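Local coordinates for protein putative ribosomal N-acetyltransferase YdaF (Bacillus subtilis, PDB 1NSL) that probably transfers an acetyl group from acetyl-CoA to a protein N-terminal amino group, possibly of ribosomal proteins, as a hexameric or dimeric acetyltransferase of the GNAT family, at residues C[38-43]-C[49-54]; C[99-104]-C[109-114]; C[117-122]-C[149-154]. All blocks are in the same frame, centred on the assembly; numbering follows the deposited sequence.

Interaction 1 of 3, residues C[38-43]-C[49-54]; sequences WLFFAE and DTYRET
The ring of Phe40 is met at its edge, close to the ring plane, by the hydroxyl of Tyr51, with CZ 4.1 Å from Tyr51 OH; elsewhere the same ring meets the indole of Trp100, the two planes inclined by about 55°. Ala42 CB also approaches the hydroxyl, 4.3 Å from Tyr51 OH, as a small residue can. The two aromatic side chains arrive from opposite directions. Phe40 extends from the loop with CG anti to the backbone N (chi1 160°), while Tyr51 reaches out from helix 48-65 and lays its body against Ala21, Leu24 and Ile28 of helix 21-30. A long aromatic suits this place, because the backbones stay well apart: the nearest CA atoms, Ala42 and Tyr51, are 11.0 Å from each other. On the helix itself the guanidinium of Arg52 takes Asp49 OD2 at its edge, in plane, in a salt bridge whose hydrogen bond is weak (NH2 to OD2 3.0 Å), and its NH1 pairs with Glu22. Chemically, then, loop and helix meet by loose van der Waals contact with one phenol oxygen, while the salt bridges of Arg52 lie on the helix, away from this contact.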
ATOM      1  N   TRP C  38       8.742 -31.878  -7.485  1.00 30.78           N
ATOM      2  CA  TRP C  38       8.024 -31.609  -6.264  1.00 30.64           C
ATOM      3  C   TRP C  38       7.105 -30.383  -6.353  1.00 31.15           C
ATOM      4  O   TRP C  38       6.420 -29.974  -5.376  1.00 30.18           O
ATOM      5  CB  TRP C  38       9.042 -31.497  -5.142  1.00 30.82           C
ATOM      6  CG  TRP C  38       9.619 -32.781  -4.910  1.00 30.48           C
ATOM      7  CD1 TRP C  38      10.654 -33.332  -5.572  1.00 33.19           C
ATOM      8  CD2 TRP C  38       9.166 -33.750  -3.986  1.00 30.70           C
ATOM      9  NE1 TRP C  38      10.888 -34.604  -5.105  1.00 34.20           N
ATOM     10  CE2 TRP C  38       9.978 -34.881  -4.127  1.00 31.80           C
ATOM     11  CE3 TRP C  38       8.134 -33.786  -3.060  1.00 31.66           C
ATOM     12  CZ2 TRP C  38       9.812 -36.023  -3.366  1.00 31.87           C
ATOM     13  CZ3 TRP C  38       7.959 -34.915  -2.306  1.00 31.78           C
ATOM     14  CH2 TRP C  38       8.801 -36.019  -2.452  1.00 32.85           C
ATOM     15  N   LEU C  39       7.070 -29.801  -7.537  1.00 31.62           N
ATOM     16  CA  LEU C  39       6.222 -28.649  -7.724  1.00 32.61           C
ATOM     17  C   LEU C  39       6.511 -27.489  -6.800  1.00 33.62           C
ATOM     18  O   LEU C  39       5.574 -26.873  -6.339  1.00 34.45           O
ATOM     19  CB  LEU C  39       4.777 -29.036  -7.493  1.00 31.80           C
ATOM     20  CG  LEU C  39       4.446 -30.301  -8.226  1.00 30.56           C
ATOM     21  CD1 LEU C  39       3.028 -30.656  -7.884  1.00 29.37           C
ATOM     22  CD2 LEU C  39       4.634 -30.048  -9.690  1.00 29.92           C
ATOM     23  N   PHE C  40       7.764 -27.209  -6.471  1.00 35.02           N
ATOM     24  CA  PHE C  40       8.084 -25.958  -5.767  1.00 37.07           C
ATOM     25  C   PHE C  40       9.361 -25.420  -6.356  1.00 38.60           C
ATOM     26  O   PHE C  40      10.453 -25.795  -5.936  1.00 39.14           O
ATOM     27  CB  PHE C  40       8.231 -26.145  -4.264  1.00 36.68           C
ATOM     28  CG  PHE C  40       8.988 -25.049  -3.584  1.00 36.18           C
ATOM     29  CD1 PHE C  40       8.407 -24.325  -2.524  1.00 38.02           C
ATOM     30  CD2 PHE C  40      10.288 -24.749  -3.965  1.00 33.98           C
ATOM     31  CE1 PHE C  40       9.119 -23.276  -1.857  1.00 35.89           C
ATOM     32  CE2 PHE C  40      11.013 -23.747  -3.316  1.00 35.07           C
ATOM     33  CZ  PHE C  40      10.413 -22.993  -2.247  1.00 35.61           C
ATOM     34  N   PHE C  41       9.231 -24.549  -7.344  1.00 40.75           N
ATOM     35  CA  PHE C  41      10.411 -24.052  -8.047  1.00 42.91           C
ATOM     36  C   PHE C  41      10.808 -22.618  -7.692  1.00 44.11           C
ATOM     37  O   PHE C  41      10.003 -21.695  -7.865  1.00 45.29           O
ATOM     38  CB  PHE C  41      10.190 -24.161  -9.560  1.00 42.70           C
ATOM     39  N   ALA C  42      12.014 -22.400  -7.168  1.00 44.90           N
ATOM     40  CA  ALA C  42      12.455 -20.997  -7.120  1.00 45.32           C
ATOM     41  C   ALA C  42      12.846 -20.616  -8.571  1.00 45.08           C
ATOM     42  O   ALA C  42      12.519 -19.510  -9.021  1.00 45.41           O
ATOM     43  CB  ALA C  42      13.589 -20.738  -6.125  1.00 45.10           C
ATOM     44  N   GLU C  43      13.457 -21.558  -9.312  1.00 44.85           N
ATOM     45  CA  GLU C  43      13.933 -21.330 -10.710  1.00 44.70           C
ATOM     46  C   GLU C  43      15.226 -20.485 -10.662  1.00 44.53           C
ATOM     47  O   GLU C  43      16.294 -20.878 -11.159  1.00 44.55           O
ATOM     48  CB  GLU C  43      12.841 -20.661 -11.590  1.00 44.49           C
ATOM     49  N   ASP C  49      18.447 -13.217   2.077  1.00 31.45           N
ATOM     50  CA  ASP C  49      17.831 -11.916   2.228  1.00 30.95           C
ATOM     51  C   ASP C  49      16.431 -11.884   1.643  1.00 29.55           C
ATOM     52  O   ASP C  49      15.506 -11.429   2.261  1.00 29.59           O
ATOM     53  CB  ASP C  49      18.694 -10.861   1.562  1.00 31.88           C
ATOM     54  CG  ASP C  49      19.833 -10.435   2.436  1.00 33.45           C
ATOM     55  OD1 ASP C  49      20.077  -9.226   2.513  1.00 35.20           O
ATOM     56  OD2 ASP C  49      20.532 -11.233   3.106  1.00 37.61           O
ATOM     57  N   THR C  50      16.276 -12.367   0.432  1.00 28.62           N
ATOM     58  CA  THR C  50      14.976 -12.356  -0.186  1.00 27.88           C
ATOM     59  C   THR C  50      13.938 -13.087   0.658  1.00 28.32           C
ATOM     60  O   THR C  50      12.867 -12.535   0.890  1.00 28.42           O
ATOM     61  CB  THR C  50      15.046 -12.866  -1.636  1.00 28.22           C
ATOM     62  OG1 THR C  50      15.952 -12.029  -2.416  1.00 27.34           O
ATOM     63  CG2 THR C  50      13.674 -12.709  -2.317  1.00 27.11           C
ATOM     64  N   TYR C  51      14.241 -14.285   1.161  1.00 28.00           N
ATOM     65  CA  TYR C  51      13.265 -14.952   2.027  1.00 27.92           C
ATOM     66  C   TYR C  51      12.975 -14.168   3.298  1.00 27.91           C
ATOM     67  O   TYR C  51      11.856 -14.178   3.812  1.00 27.87           O
ATOM     68  CB  TYR C  51      13.674 -16.384   2.394  1.00 27.95           C
ATOM     69  CG  TYR C  51      13.495 -17.302   1.261  1.00 27.05           C
ATOM     70  CD1 TYR C  51      14.573 -17.645   0.441  1.00 28.54           C
ATOM     71  CD2 TYR C  51      12.254 -17.773   0.942  1.00 25.13           C
ATOM     72  CE1 TYR C  51      14.391 -18.477  -0.637  1.00 28.38           C
ATOM     73  CE2 TYR C  51      12.071 -18.590  -0.138  1.00 26.95           C
ATOM     74  CZ  TYR C  51      13.122 -18.939  -0.906  1.00 27.83           C
ATOM     75  OH  TYR C  51      12.905 -19.756  -1.957  1.00 31.84           O
ATOM     76  N   ARG C  52      13.988 -13.498   3.810  1.00 27.53           N
ATOM     77  CA  ARG C  52      13.793 -12.739   5.020  1.00 27.50           C
ATOM     78  C   ARG C  52      12.995 -11.491   4.784  1.00 27.48           C
ATOM     79  O   ARG C  52      12.153 -11.115   5.592  1.00 27.04           O
ATOM     80  CB  ARG C  52      15.131 -12.326   5.588  1.00 27.25           C
ATOM     81  CG  ARG C  52      15.072 -11.894   7.011  1.00 29.39           C
ATOM     82  CD  ARG C  52      16.435 -11.881   7.744  1.00 31.34           C
ATOM     83  NE  ARG C  52      17.503 -11.726   6.773  1.00 34.52           N
ATOM     84  CZ  ARG C  52      18.516 -12.561   6.626  1.00 34.13           C
ATOM     85  NH1 ARG C  52      18.647 -13.615   7.424  1.00 34.01           N
ATOM     86  NH2 ARG C  52      19.408 -12.328   5.685  1.00 34.12           N
ATOM     87  N   GLU C  53      13.233 -10.808   3.686  1.00 27.78           N
ATOM     88  CA  GLU C  53      12.593  -9.507   3.599  1.00 28.80           C
ATOM     89  C   GLU C  53      11.253  -9.477   2.877  1.00 28.78           C
ATOM     90  O   GLU C  53      10.417  -8.599   3.106  1.00 28.88           O
ATOM     91  CB  GLU C  53      13.567  -8.484   3.017  1.00 29.20           C
ATOM     92  CG  GLU C  53      14.817  -8.228   3.855  1.00 32.23           C
ATOM     93  CD  GLU C  53      16.006  -7.861   2.962  1.00 39.90           C
ATOM     94  OE1 GLU C  53      15.759  -7.515   1.781  1.00 41.89           O
ATOM     95  OE2 GLU C  53      17.195  -7.924   3.401  1.00 42.95           O
ATOM     96  N   THR C  54      11.045 -10.479   2.036  1.00 28.71           N
ATOM     97  CA  THR C  54       9.945 -10.500   1.128  1.00 28.00           C
ATOM     98  C   THR C  54       9.193 -11.789   1.175  1.00 28.95           C
ATOM     99  O   THR C  54       8.002 -11.816   1.482  1.00 29.84           O
ATOM    100  CB  THR C  54      10.524 -10.345  -0.248  1.00 27.34           C
ATOM    101  OG1 THR C  54      10.998  -9.002  -0.363  1.00 29.32           O
ATOM    102  CG2 THR C  54       9.461 -10.450  -1.283  1.00 25.35           C
TER

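Interaction 2 of 3, residues C[99-104]-C[109-114]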
ATOM      1  N   TYR C  99       4.037 -29.901  -0.606  1.00 27.00           N
ATOM      2  CA  TYR C  99       4.936 -30.202   0.475  1.00 25.94           C
ATOM      3  C   TYR C  99       6.196 -30.619  -0.186  1.00 25.51           C
ATOM      4  O   TYR C  99       6.143 -31.060  -1.286  1.00 25.74           O
ATOM      5  CB  TYR C  99       4.385 -31.396   1.248  1.00 26.05           C
ATOM      6  CG  TYR C  99       3.852 -32.514   0.356  1.00 26.10           C
ATOM      7  CD1 TYR C  99       4.703 -33.256  -0.439  1.00 24.20           C
ATOM      8  CD2 TYR C  99       2.500 -32.813   0.317  1.00 25.61           C
ATOM      9  CE1 TYR C  99       4.240 -34.223  -1.240  1.00 25.89           C
ATOM     10  CE2 TYR C  99       2.015 -33.816  -0.492  1.00 27.42           C
ATOM     11  CZ  TYR C  99       2.897 -34.512  -1.279  1.00 28.42           C
ATOM     12  OH  TYR C  99       2.478 -35.519  -2.114  1.00 29.16           O
ATOM     13  N   TRP C 100       7.338 -30.444   0.453  1.00 25.81           N
ATOM     14  CA  TRP C 100       8.592 -30.982  -0.055  1.00 26.01           C
ATOM     15  C   TRP C 100       9.423 -31.257   1.131  1.00 27.01           C
ATOM     16  O   TRP C 100       9.183 -30.666   2.197  1.00 28.45           O
ATOM     17  CB  TRP C 100       9.348 -30.024  -0.936  1.00 25.31           C
ATOM     18  CG  TRP C 100       9.712 -28.699  -0.374  1.00 25.80           C
ATOM     19  CD1 TRP C 100       9.002 -27.561  -0.511  1.00 26.37           C
ATOM     20  CD2 TRP C 100      10.919 -28.334   0.293  1.00 26.48           C
ATOM     21  NE1 TRP C 100       9.661 -26.515   0.064  1.00 26.54           N
ATOM     22  CE2 TRP C 100      10.849 -26.963   0.562  1.00 26.28           C
ATOM     23  CE3 TRP C 100      12.059 -29.030   0.703  1.00 28.45           C
ATOM     24  CZ2 TRP C 100      11.855 -26.272   1.233  1.00 26.01           C
ATOM     25  CZ3 TRP C 100      13.070 -28.340   1.363  1.00 27.01           C
ATOM     26  CH2 TRP C 100      12.960 -26.975   1.616  1.00 27.10           C
ATOM     27  N   ILE C 101      10.397 -32.140   0.985  1.00 27.10           N
ATOM     28  CA  ILE C 101      11.236 -32.426   2.115  1.00 27.52           C
ATOM     29  C   ILE C 101      12.704 -32.600   1.709  1.00 27.66           C
ATOM     30  O   ILE C 101      13.023 -32.798   0.547  1.00 27.39           O
ATOM     31  CB  ILE C 101      10.649 -33.600   2.813  1.00 27.94           C
ATOM     32  CG1 ILE C 101      11.013 -33.595   4.283  1.00 29.71           C
ATOM     33  CG2 ILE C 101      11.048 -34.891   2.122  1.00 29.23           C
ATOM     34  CD1 ILE C 101      10.849 -35.020   4.934  1.00 30.74           C
ATOM     35  N   ALA C 102      13.622 -32.409   2.647  1.00 28.30           N
ATOM     36  CA  ALA C 102      15.054 -32.545   2.340  1.00 28.39           C
ATOM     37  C   ALA C 102      15.393 -34.017   2.318  1.00 29.29           C
ATOM     38  O   ALA C 102      14.815 -34.839   3.068  1.00 28.96           O
ATOM     39  CB  ALA C 102      15.885 -31.853   3.347  1.00 28.28           C
ATOM     40  N   LYS C 103      16.344 -34.370   1.476  1.00 29.48           N
ATOM     41  CA  LYS C 103      16.505 -35.779   1.239  1.00 30.37           C
ATOM     42  C   LYS C 103      16.760 -36.570   2.509  1.00 30.76           C
ATOM     43  O   LYS C 103      16.161 -37.613   2.752  1.00 31.17           O
ATOM     44  CB  LYS C 103      17.589 -36.005   0.212  1.00 30.59           C
ATOM     45  CG  LYS C 103      17.088 -36.606  -1.069  1.00 31.60           C
ATOM     46  CD  LYS C 103      18.095 -37.677  -1.501  1.00 33.85           C
ATOM     47  CE  LYS C 103      17.628 -38.546  -2.648  1.00 34.00           C
ATOM     48  NZ  LYS C 103      18.804 -39.373  -3.042  1.00 37.66           N
ATOM     49  N   GLU C 104      17.634 -36.039   3.332  1.00 31.02           N
ATOM     50  CA  GLU C 104      18.066 -36.695   4.540  1.00 31.79           C
ATOM     51  C   GLU C 104      16.937 -37.037   5.439  1.00 31.48           C
ATOM     52  O   GLU C 104      17.142 -37.670   6.453  1.00 31.69           O
ATOM     53  CB  GLU C 104      18.903 -35.696   5.279  1.00 32.31           C
ATOM     54  CG  GLU C 104      19.423 -34.692   4.281  1.00 35.75           C
ATOM     55  CD  GLU C 104      19.782 -33.377   4.898  1.00 39.24           C
ATOM     56  OE1 GLU C 104      18.876 -32.574   5.235  1.00 39.29           O
ATOM     57  OE2 GLU C 104      21.000 -33.168   5.028  1.00 44.52           O
ATOM     58  N   GLY C 109       8.067 -40.937   6.918  1.00 29.91           N
ATOM     59  CA  GLY C 109       6.684 -40.532   7.011  1.00 30.68           C
ATOM     60  C   GLY C 109       6.451 -39.126   7.555  1.00 31.89           C
ATOM     61  O   GLY C 109       5.405 -38.882   8.195  1.00 32.26           O
ATOM     62  N   ILE C 110       7.362 -38.177   7.325  1.00 31.70           N
ATOM     63  CA  ILE C 110       7.025 -36.847   7.794  1.00 32.44           C
ATOM     64  C   ILE C 110       5.841 -36.315   6.986  1.00 32.67           C
ATOM     65  O   ILE C 110       4.838 -35.846   7.550  1.00 33.32           O
ATOM     66  CB  ILE C 110       8.145 -35.842   7.673  1.00 32.73           C
ATOM     67  CG1 ILE C 110       9.511 -36.412   8.165  1.00 35.48           C
ATOM     68  CG2 ILE C 110       7.771 -34.616   8.443  1.00 31.76           C
ATOM     69  CD1 ILE C 110       9.784 -36.340   9.672  1.00 35.17           C
ATOM     70  N   ILE C 111       5.913 -36.404   5.669  1.00 31.97           N
ATOM     71  CA  ILE C 111       4.864 -35.771   4.864  1.00 31.14           C
ATOM     72  C   ILE C 111       3.469 -36.308   5.136  1.00 31.56           C
ATOM     73  O   ILE C 111       2.520 -35.520   5.435  1.00 31.08           O
ATOM     74  CB  ILE C 111       5.239 -35.817   3.409  1.00 30.45           C
ATOM     75  CG1 ILE C 111       6.576 -35.071   3.303  1.00 32.09           C
ATOM     76  CG2 ILE C 111       4.152 -35.230   2.602  1.00 29.26           C
ATOM     77  CD1 ILE C 111       7.332 -35.054   1.971  1.00 31.82           C
ATOM     78  N   THR C 112       3.333 -37.639   5.081  1.00 31.13           N
ATOM     79  CA  THR C 112       2.027 -38.244   5.310  1.00 30.80           C
ATOM     80  C   THR C 112       1.451 -37.727   6.613  1.00 30.50           C
ATOM     81  O   THR C 112       0.447 -36.992   6.628  1.00 31.28           O
ATOM     82  CB  THR C 112       2.156 -39.722   5.354  1.00 31.24           C
ATOM     83  OG1 THR C 112       2.512 -40.173   4.053  1.00 32.43           O
ATOM     84  CG2 THR C 112       0.775 -40.399   5.596  1.00 33.33           C
ATOM     85  N   ALA C 113       2.144 -38.033   7.702  1.00 29.49           N
ATOM     86  CA  ALA C 113       1.726 -37.585   9.014  1.00 29.18           C
ATOM     87  C   ALA C 113       1.316 -36.105   9.046  1.00 29.98           C
ATOM     88  O   ALA C 113       0.297 -35.788   9.630  1.00 31.01           O
ATOM     89  CB  ALA C 113       2.811 -37.844   9.986  1.00 28.50           C
ATOM     90  N   ALA C 114       2.120 -35.219   8.463  1.00 29.19           N
ATOM     91  CA  ALA C 114       1.785 -33.830   8.412  1.00 30.29           C
ATOM     92  C   ALA C 114       0.550 -33.513   7.529  1.00 30.43           C
ATOM     93  O   ALA C 114      -0.249 -32.662   7.905  1.00 29.20           O
ATOM     94  CB  ALA C 114       3.011 -32.995   7.954  1.00 30.43           C
TER
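Ile111 divides its two branches between Tyr99 and Ile101, and it loses the most surface of any residue here. With CG1 beside the backbone N (chi1 -59°), the CG2 methyl is left anti to that N and sits over the centre of the Tyr99 ring in a CH-pi contact, 3.6 Å from the centroid and 14° off the normal. The CG1 branch leaves in another direction and sets CD1 3.7 Å from Ile101 CB, with Ile101 CG2 equally near. A beta-branched side chain is well suited to this double duty. Ile101, two residues beyond Tyr99 and on the same face of the strand, sends its longer arm on to helix residue Ile110, where CD1 comes 3.8 Å from Ile110 CG1, the two side chains crossing at about a right angle. Trp100 between them turns to the other face, packing on Leu35 and Met82. Tyr99 keeps its ring among apolar neighbours, Val145 included, while its OH is hydrogen-bonded to Ser142 OG. Gly109 holds the N-cap position of the helix. Strand 99-101 and helix 110-114 run nearly antiparallel, at 149° with axes 9.5 Å apart, as the first half of a beta-alpha-beta unit. The interface is thus wholly apolar between its segments: shape and hydrophobic burial, with one methyl-to-ring contact, hold helix to sheet.

Interaction 3 of 3, residues C[117-122]-C[149-154]; sequences KLITYA and IGFLEE
Ile119 extends its CD1 methyl to the rim of the Phe151 ring, where it lies in the ring plane rather than over a face, 3.8 Å from Phe151 CZ and just as close to CE1. The two side chains come from opposite directions, one from helix 110-124 and the other from the turn that leads into strand 152-163. Ile149 completes the trio: its CG2 is 4.3 Å from Ile119 CD1 and also borders the phenyl edge. Ile119 holds CG1 anti to its carbonyl carbon with chi2 extended (173°), so that the methyl stands off from the helix, a useful reach when the nearest CA atoms, Ile119 and Ile149, are 10.1 Å apart. Phenylalanine serves on the far side because its flat ring offers an edge to the helix while it also packs on Val131, Ile133, Tyr173 and Leu175. Gly150 leaves the helical conformation with a positive phi (88°), where a side chain would jam against the preceding carbonyl, and lets the chain turn from helix 140-149 toward the strand. Farther along, Glu154 forms a salt bridge with Arg130. Leu152 and Glu154 both pack on Arg158 of a second subunit, while Leu118 and Tyr121 touch Met2 of a third. The arrangement belongs to the GNAT acetyltransferase fold, in which helices pack against a mixed sheet; here apolar side chains join helix 110-124 to the turn that leads from helix 140-149 into strand 152-163.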
ATOM      1  N   LYS C 117      -2.657 -34.032   9.608  1.00 29.41           N
ATOM      2  CA  LYS C 117      -3.088 -32.916  10.419  1.00 29.52           C
ATOM      3  C   LYS C 117      -3.733 -31.846   9.528  1.00 29.80           C
ATOM      4  O   LYS C 117      -4.797 -31.304   9.888  1.00 29.38           O
ATOM      5  CB  LYS C 117      -1.969 -32.284  11.229  1.00 29.14           C
ATOM      6  CG  LYS C 117      -1.616 -33.001  12.516  1.00 30.39           C
ATOM      7  CD  LYS C 117      -2.777 -33.194  13.514  1.00 31.65           C
ATOM      8  CE  LYS C 117      -2.318 -34.213  14.565  1.00 36.48           C
ATOM      9  NZ  LYS C 117      -3.313 -35.182  15.100  1.00 39.07           N
ATOM     10  N   LEU C 118      -3.099 -31.564   8.373  1.00 29.13           N
ATOM     11  CA  LEU C 118      -3.525 -30.487   7.474  1.00 28.66           C
ATOM     12  C   LEU C 118      -4.917 -30.712   6.948  1.00 28.51           C
ATOM     13  O   LEU C 118      -5.711 -29.800   6.832  1.00 27.58           O
ATOM     14  CB  LEU C 118      -2.568 -30.358   6.313  1.00 28.14           C
ATOM     15  CG  LEU C 118      -2.750 -29.124   5.425  1.00 31.12           C
ATOM     16  CD1 LEU C 118      -3.181 -27.955   6.261  1.00 29.36           C
ATOM     17  CD2 LEU C 118      -1.438 -28.718   4.632  1.00 29.75           C
ATOM     18  N   ILE C 119      -5.201 -31.964   6.642  1.00 28.68           N
ATOM     19  CA  ILE C 119      -6.454 -32.319   6.083  1.00 28.47           C
ATOM     20  C   ILE C 119      -7.475 -32.107   7.169  1.00 30.14           C
ATOM     21  O   ILE C 119      -8.419 -31.302   7.010  1.00 30.77           O
ATOM     22  CB  ILE C 119      -6.371 -33.747   5.609  1.00 28.46           C
ATOM     23  CG1 ILE C 119      -5.453 -33.717   4.390  1.00 27.76           C
ATOM     24  CG2 ILE C 119      -7.799 -34.337   5.320  1.00 24.33           C
ATOM     25  CD1 ILE C 119      -5.094 -35.033   3.844  1.00 27.08           C
ATOM     26  N   THR C 120      -7.260 -32.771   8.300  1.00 30.06           N
ATOM     27  CA  THR C 120      -8.187 -32.605   9.395  1.00 30.85           C
ATOM     28  C   THR C 120      -8.664 -31.133   9.464  1.00 30.06           C
ATOM     29  O   THR C 120      -9.847 -30.843   9.445  1.00 30.41           O
ATOM     30  CB  THR C 120      -7.524 -33.026  10.743  1.00 31.94           C
ATOM     31  OG1 THR C 120      -7.282 -34.449  10.787  1.00 32.41           O
ATOM     32  CG2 THR C 120      -8.497 -32.753  11.926  1.00 30.75           C
ATOM     33  N   TYR C 121      -7.711 -30.229   9.512  1.00 29.15           N
ATOM     34  CA  TYR C 121      -7.959 -28.826   9.586  1.00 29.19           C
ATOM     35  C   TYR C 121      -8.747 -28.396   8.390  1.00 29.10           C
ATOM     36  O   TYR C 121      -9.667 -27.601   8.491  1.00 28.38           O
ATOM     37  CB  TYR C 121      -6.637 -28.079   9.588  1.00 29.26           C
ATOM     38  CG  TYR C 121      -6.781 -26.600   9.413  1.00 30.65           C
ATOM     39  CD1 TYR C 121      -7.175 -25.787  10.476  1.00 30.01           C
ATOM     40  CD2 TYR C 121      -6.501 -25.993   8.183  1.00 31.06           C
ATOM     41  CE1 TYR C 121      -7.293 -24.415  10.322  1.00 29.47           C
ATOM     42  CE2 TYR C 121      -6.632 -24.612   8.020  1.00 30.78           C
ATOM     43  CZ  TYR C 121      -7.028 -23.827   9.092  1.00 30.60           C
ATOM     44  OH  TYR C 121      -7.151 -22.448   8.934  1.00 30.31           O
ATOM     45  N   ALA C 122      -8.392 -28.921   7.237  1.00 29.43           N
ATOM     46  CA  ALA C 122      -9.059 -28.450   6.060  1.00 29.32           C
ATOM     47  C   ALA C 122     -10.508 -28.817   6.164  1.00 30.58           C
ATOM     48  O   ALA C 122     -11.361 -27.970   5.937  1.00 31.45           O
ATOM     49  CB  ALA C 122      -8.487 -29.054   4.921  1.00 29.21           C
ATOM     50  N   ILE C 149      -2.889 -41.976   2.016  1.00 27.24           N
ATOM     51  CA  ILE C 149      -4.025 -41.502   2.797  1.00 27.84           C
ATOM     52  C   ILE C 149      -5.429 -41.850   2.156  1.00 27.58           C
ATOM     53  O   ILE C 149      -6.493 -41.585   2.743  1.00 26.79           O
ATOM     54  CB  ILE C 149      -3.880 -40.002   3.020  1.00 28.27           C
ATOM     55  CG1 ILE C 149      -2.712 -39.690   3.932  1.00 28.79           C
ATOM     56  CG2 ILE C 149      -5.163 -39.356   3.592  1.00 30.26           C
ATOM     57  CD1 ILE C 149      -2.228 -38.296   3.668  1.00 27.81           C
ATOM     58  N   GLY C 150      -5.447 -42.428   0.963  1.00 26.80           N
ATOM     59  CA  GLY C 150      -6.721 -42.680   0.337  1.00 27.37           C
ATOM     60  C   GLY C 150      -7.442 -41.653  -0.546  1.00 27.96           C
ATOM     61  O   GLY C 150      -8.683 -41.712  -0.681  1.00 28.02           O
ATOM     62  N   PHE C 151      -6.703 -40.727  -1.157  1.00 27.75           N
ATOM     63  CA  PHE C 151      -7.263 -39.846  -2.196  1.00 27.95           C
ATOM     64  C   PHE C 151      -7.560 -40.736  -3.428  1.00 27.76           C
ATOM     65  O   PHE C 151      -7.144 -41.885  -3.477  1.00 27.86           O
ATOM     66  CB  PHE C 151      -6.202 -38.800  -2.645  1.00 29.42           C
ATOM     67  CG  PHE C 151      -5.924 -37.664  -1.649  1.00 28.06           C
ATOM     68  CD1 PHE C 151      -5.675 -37.911  -0.311  1.00 29.77           C
ATOM     69  CD2 PHE C 151      -5.936 -36.378  -2.067  1.00 27.40           C
ATOM     70  CE1 PHE C 151      -5.454 -36.877   0.584  1.00 28.63           C
ATOM     71  CE2 PHE C 151      -5.678 -35.321  -1.174  1.00 28.84           C
ATOM     72  CZ  PHE C 151      -5.416 -35.579   0.144  1.00 26.71           C
ATOM     73  N   LEU C 152      -8.243 -40.218  -4.434  1.00 27.21           N
ATOM     74  CA  LEU C 152      -8.449 -40.965  -5.658  1.00 27.00           C
ATOM     75  C   LEU C 152      -7.836 -40.141  -6.790  1.00 27.82           C
ATOM     76  O   LEU C 152      -7.942 -38.919  -6.804  1.00 27.67           O
ATOM     77  CB  LEU C 152      -9.934 -41.178  -5.915  1.00 26.83           C
ATOM     78  CG  LEU C 152     -10.846 -41.995  -4.938  1.00 29.75           C
ATOM     79  CD1 LEU C 152     -12.381 -41.969  -5.276  1.00 25.71           C
ATOM     80  CD2 LEU C 152     -10.429 -43.480  -4.760  1.00 28.50           C
ATOM     81  N   GLU C 153      -7.171 -40.803  -7.728  1.00 29.11           N
ATOM     82  CA  GLU C 153      -6.587 -40.183  -8.923  1.00 30.12           C
ATOM     83  C   GLU C 153      -7.716 -39.694  -9.762  1.00 30.31           C
ATOM     84  O   GLU C 153      -8.626 -40.429 -10.083  1.00 30.42           O
ATOM     85  CB  GLU C 153      -5.866 -41.242  -9.742  1.00 30.96           C
ATOM     86  CG  GLU C 153      -5.042 -40.688 -10.868  1.00 33.38           C
ATOM     87  CD  GLU C 153      -4.035 -41.696 -11.379  1.00 38.78           C
ATOM     88  OE1 GLU C 153      -3.521 -41.512 -12.522  1.00 39.72           O
ATOM     89  OE2 GLU C 153      -3.763 -42.671 -10.629  1.00 40.47           O
ATOM     90  N   GLU C 154      -7.625 -38.466 -10.190  1.00 31.46           N
ATOM     91  CA  GLU C 154      -8.792 -37.790 -10.751  1.00 32.98           C
ATOM     92  C   GLU C 154      -8.639 -37.459 -12.211  1.00 33.62           C
ATOM     93  O   GLU C 154      -9.663 -37.313 -12.908  1.00 32.93           O
ATOM     94  CB  GLU C 154      -8.922 -36.433 -10.049  1.00 33.58           C
ATOM     95  CG  GLU C 154      -9.993 -36.302  -8.990  1.00 33.83           C
ATOM     96  CD  GLU C 154     -10.280 -34.829  -8.765  1.00 35.41           C
ATOM     97  OE1 GLU C 154      -9.344 -34.020  -9.039  1.00 32.40           O
ATOM     98  OE2 GLU C 154     -11.437 -34.489  -8.382  1.00 35.24           O
TER

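Overall arrangement
Interactions 2 and 3 share helix 110-124, which uses its first turns against strand 94-101 and a later turn against the helix-to-strand turn at 149-151; their centres are 15 Å apart, and Thr112 CG2 touches Ile149 CG1 at 3.9 Å. Interaction 1 meets interaction 2 at strand 94-101, where Trp38 CE3 packs 3.8 Å from Tyr99 O. Interactions 1 and 3 lie on opposite sides of the chain's centre, 26 Å between centres and about 12 Å between nearest atoms. In GNAT enzymes the loop joining strand 94-101 to helix 110-124 usually cradles the acetyl-CoA pyrophosphate, so interaction 2 probably flanks the cofactor site.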